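Local coordinates for protein tonb-dependent siderophore receptor (PDB 5FR8) that probably takes up iron across the outer membrane by binding iron-chelating siderophores, possibly including ferric enterobactin, as a TonB-dependent receptor, at residues V675-Y687 and R696-L708. Residues are numbered along the deposited sequence; the frame is centred on the assembly and turned at random.
Sequences VKSYSTAGINVGY and RVGVSNLFDKQIL
Ile-683 and Val-699 form an antiparallel hydrogen-bonded pair. Their CG1 atoms meet at 3.9 Å on the face that also carries Val-685 and Val-697. Val-685 pairs with Val-697 in the same way, two residues on in one strand and two back in the other. Asn-684 and Arg-696 lie on the other face and cross at about a right angle. Arg-696 extends at chi1 (-176°) and then bends at chi3 (-69°), which brings its guanidinium over Gly-686, whose CA sits against one face. NH1 approaches Asn-684 CB at the guanidinium edge, and the amide plane of Asn-684 is turned 70° from the guanidinium plane. NH2 forms a salt bridge with Asp-636. Beyond Ser-700 the chain leaves the ladder in a type I turn, where Leu-702 N bonds to Ala-681 O at 3.0 Å. Asn-701 OD1 accepts a bond from Lys-705 N. Past the turn, Ile-707 CD1 lies over one face of the Tyr-678 ring, 3.5 Å from its centroid, in a CH-pi contact. The ring's OH bonds to Tyr-718 and Glu-720. In the barrel wall, strand 635-648 pairs with 674-687 and strand 724-731 with 693-700. This is an antiparallel beta hairpin in the transmembrane barrel of a TonB-dependent receptor.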
loop_
_atom_site.group_PDB
_atom_site.type_symbol
_atom_site.label_atom_id
_atom_site.label_comp_id
_atom_site.label_asym_id
_atom_site.label_seq_id
_atom_site.Cartn_x
_atom_site.Cartn_y
_atom_site.Cartn_z
ATOM N N VAL A 675 -2.654 -22.676 2.095
ATOM C CA VAL A 675 -1.785 -22.963 0.970
ATOM C C VAL A 675 -0.483 -23.608 1.440
ATOM O O VAL A 675 0.170 -23.086 2.328
ATOM C CB VAL A 675 -1.433 -21.685 0.222
ATOM C CG1 VAL A 675 -0.419 -21.977 -0.864
ATOM C CG2 VAL A 675 -2.695 -21.059 -0.358
ATOM N N LYS A 676 -0.106 -24.733 0.836
ATOM C CA LYS A 676 1.123 -25.436 1.208
ATOM C C LYS A 676 2.332 -24.630 0.774
ATOM O O LYS A 676 2.246 -23.871 -0.187
ATOM C CB LYS A 676 1.123 -26.855 0.630
ATOM C CG LYS A 676 0.021 -27.702 1.248
ATOM C CD LYS A 676 0.077 -29.191 0.913
ATOM C CE LYS A 676 -1.134 -29.909 1.510
ATOM N NZ LYS A 676 -1.173 -31.348 1.159
ATOM N N SER A 677 3.443 -24.753 1.499
ATOM C CA SER A 677 4.575 -23.871 1.268
ATOM C C SER A 677 5.253 -24.195 -0.049
ATOM O O SER A 677 5.086 -25.280 -0.577
ATOM C CB SER A 677 5.564 -23.959 2.399
ATOM O OG SER A 677 5.875 -25.299 2.611
ATOM N N TYR A 678 5.988 -23.231 -0.593
ATOM C CA TYR A 678 6.595 -23.383 -1.904
ATOM C C TYR A 678 7.667 -22.323 -2.164
ATOM O O TYR A 678 7.955 -21.482 -1.308
ATOM C CB TYR A 678 5.516 -23.348 -2.994
ATOM C CG TYR A 678 4.834 -22.012 -3.175
ATOM C CD1 TYR A 678 3.743 -21.633 -2.379
ATOM C CD2 TYR A 678 5.249 -21.128 -4.172
ATOM C CE1 TYR A 678 3.099 -20.402 -2.569
ATOM C CE2 TYR A 678 4.617 -19.894 -4.355
ATOM C CZ TYR A 678 3.547 -19.545 -3.557
ATOM O OH TYR A 678 2.932 -18.339 -3.758
ATOM N N SER A 679 8.277 -22.392 -3.340
ATOM C CA SER A 679 9.425 -21.557 -3.652
ATOM C C SER A 679 9.475 -21.204 -5.135
ATOM O O SER A 679 8.958 -21.938 -5.969
ATOM C CB SER A 679 10.723 -22.272 -3.259
ATOM O OG SER A 679 11.182 -23.141 -4.297
ATOM N N THR A 680 10.096 -20.074 -5.448
ATOM C CA THR A 680 10.367 -19.693 -6.823
ATOM C C THR A 680 11.791 -19.156 -6.913
ATOM O O THR A 680 12.363 -18.728 -5.908
ATOM C CB THR A 680 9.417 -18.579 -7.332
ATOM O OG1 THR A 680 9.726 -17.352 -6.671
ATOM C CG2 THR A 680 7.954 -18.946 -7.105
ATOM N N ALA A 681 12.352 -19.175 -8.119
ATOM C CA ALA A 681 13.698 -18.676 -8.333
ATOM C C ALA A 681 13.814 -17.920 -9.654
ATOM O O ALA A 681 12.939 -18.052 -10.520
ATOM C CB ALA A 681 14.659 -19.833 -8.311
ATOM N N GLY A 682 14.890 -17.143 -9.816
ATOM C CA GLY A 682 15.186 -16.512 -11.109
ATOM C C GLY A 682 16.668 -16.302 -11.349
ATOM O O GLY A 682 17.433 -16.191 -10.397
ATOM N N ILE A 683 17.076 -16.256 -12.619
ATOM C CA ILE A 683 18.440 -15.838 -12.990
ATOM C C ILE A 683 18.446 -14.728 -14.027
ATOM O O ILE A 683 17.484 -14.545 -14.772
ATOM C CB ILE A 683 19.295 -16.977 -13.582
ATOM C CG1 ILE A 683 18.575 -17.659 -14.748
ATOM C CG2 ILE A 683 19.686 -17.985 -12.504
ATOM C CD1 ILE A 683 19.501 -18.515 -15.594
ATOM N N ASN A 684 19.542 -13.979 -14.039
ATOM C CA ASN A 684 19.841 -13.011 -15.080
ATOM C C ASN A 684 21.223 -13.282 -15.558
ATOM O O ASN A 684 22.064 -13.740 -14.786
ATOM C CB ASN A 684 19.915 -11.592 -14.524
ATOM C CG ASN A 684 18.621 -11.125 -13.934
ATOM O OD1 ASN A 684 17.568 -11.308 -14.513
ATOM N ND2 ASN A 684 18.696 -10.501 -12.787
ATOM N N VAL A 685 21.482 -12.968 -16.815
ATOM C CA VAL A 685 22.838 -12.625 -17.207
ATOM C C VAL A 685 22.764 -11.179 -17.698
ATOM O O VAL A 685 21.863 -10.808 -18.453
ATOM C CB VAL A 685 23.453 -13.618 -18.224
ATOM C CG1 VAL A 685 22.551 -13.806 -19.428
ATOM C CG2 VAL A 685 24.831 -13.132 -18.640
ATOM N N GLY A 686 23.685 -10.355 -17.214
ATOM C CA GLY A 686 23.579 -8.918 -17.371
ATOM C C GLY A 686 24.817 -8.387 -18.022
ATOM O O GLY A 686 25.811 -8.149 -17.355
ATOM N N TYR A 687 24.743 -8.182 -19.332
ATOM C CA TYR A 687 25.872 -7.687 -20.108
ATOM C C TYR A 687 25.807 -6.198 -20.402
ATOM O O TYR A 687 24.852 -5.699 -20.990
ATOM C CB TYR A 687 25.944 -8.424 -21.436
ATOM C CG TYR A 687 27.256 -8.239 -22.174
ATOM C CD1 TYR A 687 28.469 -8.645 -21.601
ATOM C CD2 TYR A 687 27.287 -7.681 -23.448
ATOM C CE1 TYR A 687 29.662 -8.493 -22.271
ATOM C CE2 TYR A 687 28.484 -7.532 -24.124
ATOM C CZ TYR A 687 29.664 -7.943 -23.527
ATOM O OH TYR A 687 30.852 -7.794 -24.188
ATOM N N ARG A 696 20.051 -6.687 -20.101
ATOM C CA ARG A 696 19.893 -7.725 -19.093
ATOM C C ARG A 696 18.818 -8.695 -19.541
ATOM O O ARG A 696 17.677 -8.295 -19.744
ATOM C CB ARG A 696 19.503 -7.124 -17.737
ATOM C CG ARG A 696 19.433 -8.161 -16.626
ATOM C CD ARG A 696 19.440 -7.561 -15.227
ATOM N NE ARG A 696 20.727 -6.954 -14.863
ATOM C CZ ARG A 696 21.788 -7.614 -14.385
ATOM N NH1 ARG A 696 21.738 -8.930 -14.190
ATOM N NH2 ARG A 696 22.908 -6.953 -14.094
ATOM N N VAL A 697 19.184 -9.961 -19.707
ATOM C CA VAL A 697 18.225 -10.983 -20.080
ATOM C C VAL A 697 18.134 -11.977 -18.932
ATOM O O VAL A 697 19.143 -12.288 -18.285
ATOM C CB VAL A 697 18.629 -11.695 -21.396
ATOM C CG1 VAL A 697 17.552 -12.670 -21.840
ATOM C CG2 VAL A 697 18.882 -10.677 -22.497
ATOM N N GLY A 698 16.928 -12.478 -18.680
ATOM C CA GLY A 698 16.715 -13.405 -17.584
ATOM C C GLY A 698 15.388 -14.146 -17.640
ATOM O O GLY A 698 14.565 -13.933 -18.537
ATOM N N VAL A 699 15.195 -15.043 -16.682
ATOM C CA VAL A 699 13.942 -15.759 -16.551
ATOM C C VAL A 699 13.517 -15.787 -15.071
ATOM O O VAL A 699 14.363 -15.792 -14.163
ATOM C CB VAL A 699 14.053 -17.178 -17.146
ATOM C CG1 VAL A 699 15.053 -18.028 -16.362
ATOM C CG2 VAL A 699 12.685 -17.846 -17.214
ATOM N N SER A 700 12.202 -15.806 -14.844
ATOM C CA SER A 700 11.620 -15.736 -13.504
ATOM C C SER A 700 10.612 -16.879 -13.308
ATOM O O SER A 700 9.848 -17.212 -14.231
ATOM C CB SER A 700 10.880 -14.431 -13.354
ATOM O OG SER A 700 9.589 -14.585 -13.922
ATOM N N ASN A 701 10.596 -17.433 -12.093
ATOM C CA ASN A 701 9.940 -18.700 -11.769
ATOM C C ASN A 701 10.540 -19.797 -12.646
ATOM O O ASN A 701 9.846 -20.564 -13.319
ATOM C CB ASN A 701 8.419 -18.625 -11.895
ATOM C CG ASN A 701 7.701 -19.734 -11.120
ATOM O OD1 ASN A 701 8.228 -20.834 -10.906
ATOM N ND2 ASN A 701 6.487 -19.445 -10.703
ATOM N N LEU A 702 11.865 -19.854 -12.598
ATOM C CA LEU A 702 12.661 -20.842 -13.328
ATOM C C LEU A 702 12.104 -22.262 -13.266
ATOM O O LEU A 702 12.186 -22.976 -14.265
ATOM C CB LEU A 702 14.095 -20.835 -12.792
ATOM C CG LEU A 702 15.159 -21.607 -13.554
ATOM C CD1 LEU A 702 14.933 -21.598 -15.053
ATOM C CD2 LEU A 702 16.498 -20.994 -13.220
ATOM N N PHE A 703 11.505 -22.662 -12.141
ATOM C CA PHE A 703 10.940 -24.040 -12.018
ATOM C C PHE A 703 9.450 -24.143 -12.465
ATOM O O PHE A 703 8.788 -25.134 -12.187
ATOM C CB PHE A 703 11.060 -24.570 -10.557
ATOM C CG PHE A 703 12.435 -25.086 -10.156
ATOM C CD1 PHE A 703 13.601 -24.424 -10.527
ATOM C CD2 PHE A 703 12.547 -26.228 -9.333
ATOM C CE1 PHE A 703 14.842 -24.907 -10.137
ATOM C CE2 PHE A 703 13.792 -26.717 -8.927
ATOM C CZ PHE A 703 14.940 -26.056 -9.337
ATOM N N ASP A 704 8.910 -23.109 -13.112
ATOM C CA ASP A 704 7.457 -23.001 -13.409
ATOM C C ASP A 704 6.514 -23.416 -12.249
ATOM O O ASP A 704 5.508 -24.110 -12.477
ATOM C CB ASP A 704 7.088 -23.764 -14.682
ATOM C CG ASP A 704 5.702 -23.373 -15.237
ATOM O OD1 ASP A 704 5.332 -22.192 -15.138
ATOM O OD2 ASP A 704 4.976 -24.253 -15.782
ATOM N N LYS A 705 6.821 -22.969 -11.022
ATOM C CA LYS A 705 5.913 -23.156 -9.895
ATOM C C LYS A 705 4.766 -22.196 -10.135
ATOM O O LYS A 705 4.879 -21.013 -9.882
ATOM C CB LYS A 705 6.589 -22.819 -8.569
ATOM C CG LYS A 705 6.203 -23.726 -7.402
ATOM C CD LYS A 705 4.702 -23.967 -7.240
ATOM C CE LYS A 705 4.466 -25.099 -6.236
ATOM N NZ LYS A 705 3.094 -25.682 -6.277
ATOM N N GLN A 706 3.661 -22.711 -10.641
ATOM C CA GLN A 706 2.548 -21.866 -11.018
ATOM C C GLN A 706 1.268 -22.206 -10.288
ATOM O O GLN A 706 0.703 -23.277 -10.474
ATOM C CB GLN A 706 2.263 -21.981 -12.505
ATOM C CG GLN A 706 1.106 -21.091 -12.905
ATOM C CD GLN A 706 0.554 -21.412 -14.251
ATOM O OE1 GLN A 706 0.353 -22.596 -14.581
ATOM N NE2 GLN A 706 0.263 -20.374 -15.043
ATOM N N ILE A 707 0.772 -21.265 -9.498
ATOM C CA ILE A 707 -0.491 -21.480 -8.809
ATOM C C ILE A 707 -1.611 -20.632 -9.416
ATOM O O ILE A 707 -1.420 -19.435 -9.662
ATOM C CB ILE A 707 -0.380 -21.160 -7.319
ATOM C CG1 ILE A 707 0.820 -21.858 -6.695
ATOM C CG2 ILE A 707 -1.644 -21.597 -6.608
ATOM C CD1 ILE A 707 1.339 -21.145 -5.449
ATOM N N LEU A 708 -2.772 -21.266 -9.612
ATOM C CA LEU A 708 -3.984 -20.617 -10.125
ATOM C C LEU A 708 -4.963 -20.264 -9.020
ATOM O O LEU A 708 -5.044 -20.941 -8.007
ATOM C CB LEU A 708 -4.704 -21.539 -11.086
ATOM C CG LEU A 708 -3.844 -22.133 -12.198
ATOM C CD1 LEU A 708 -4.685 -23.026 -13.079
ATOM C CD2 LEU A 708 -3.189 -21.022 -13.009
#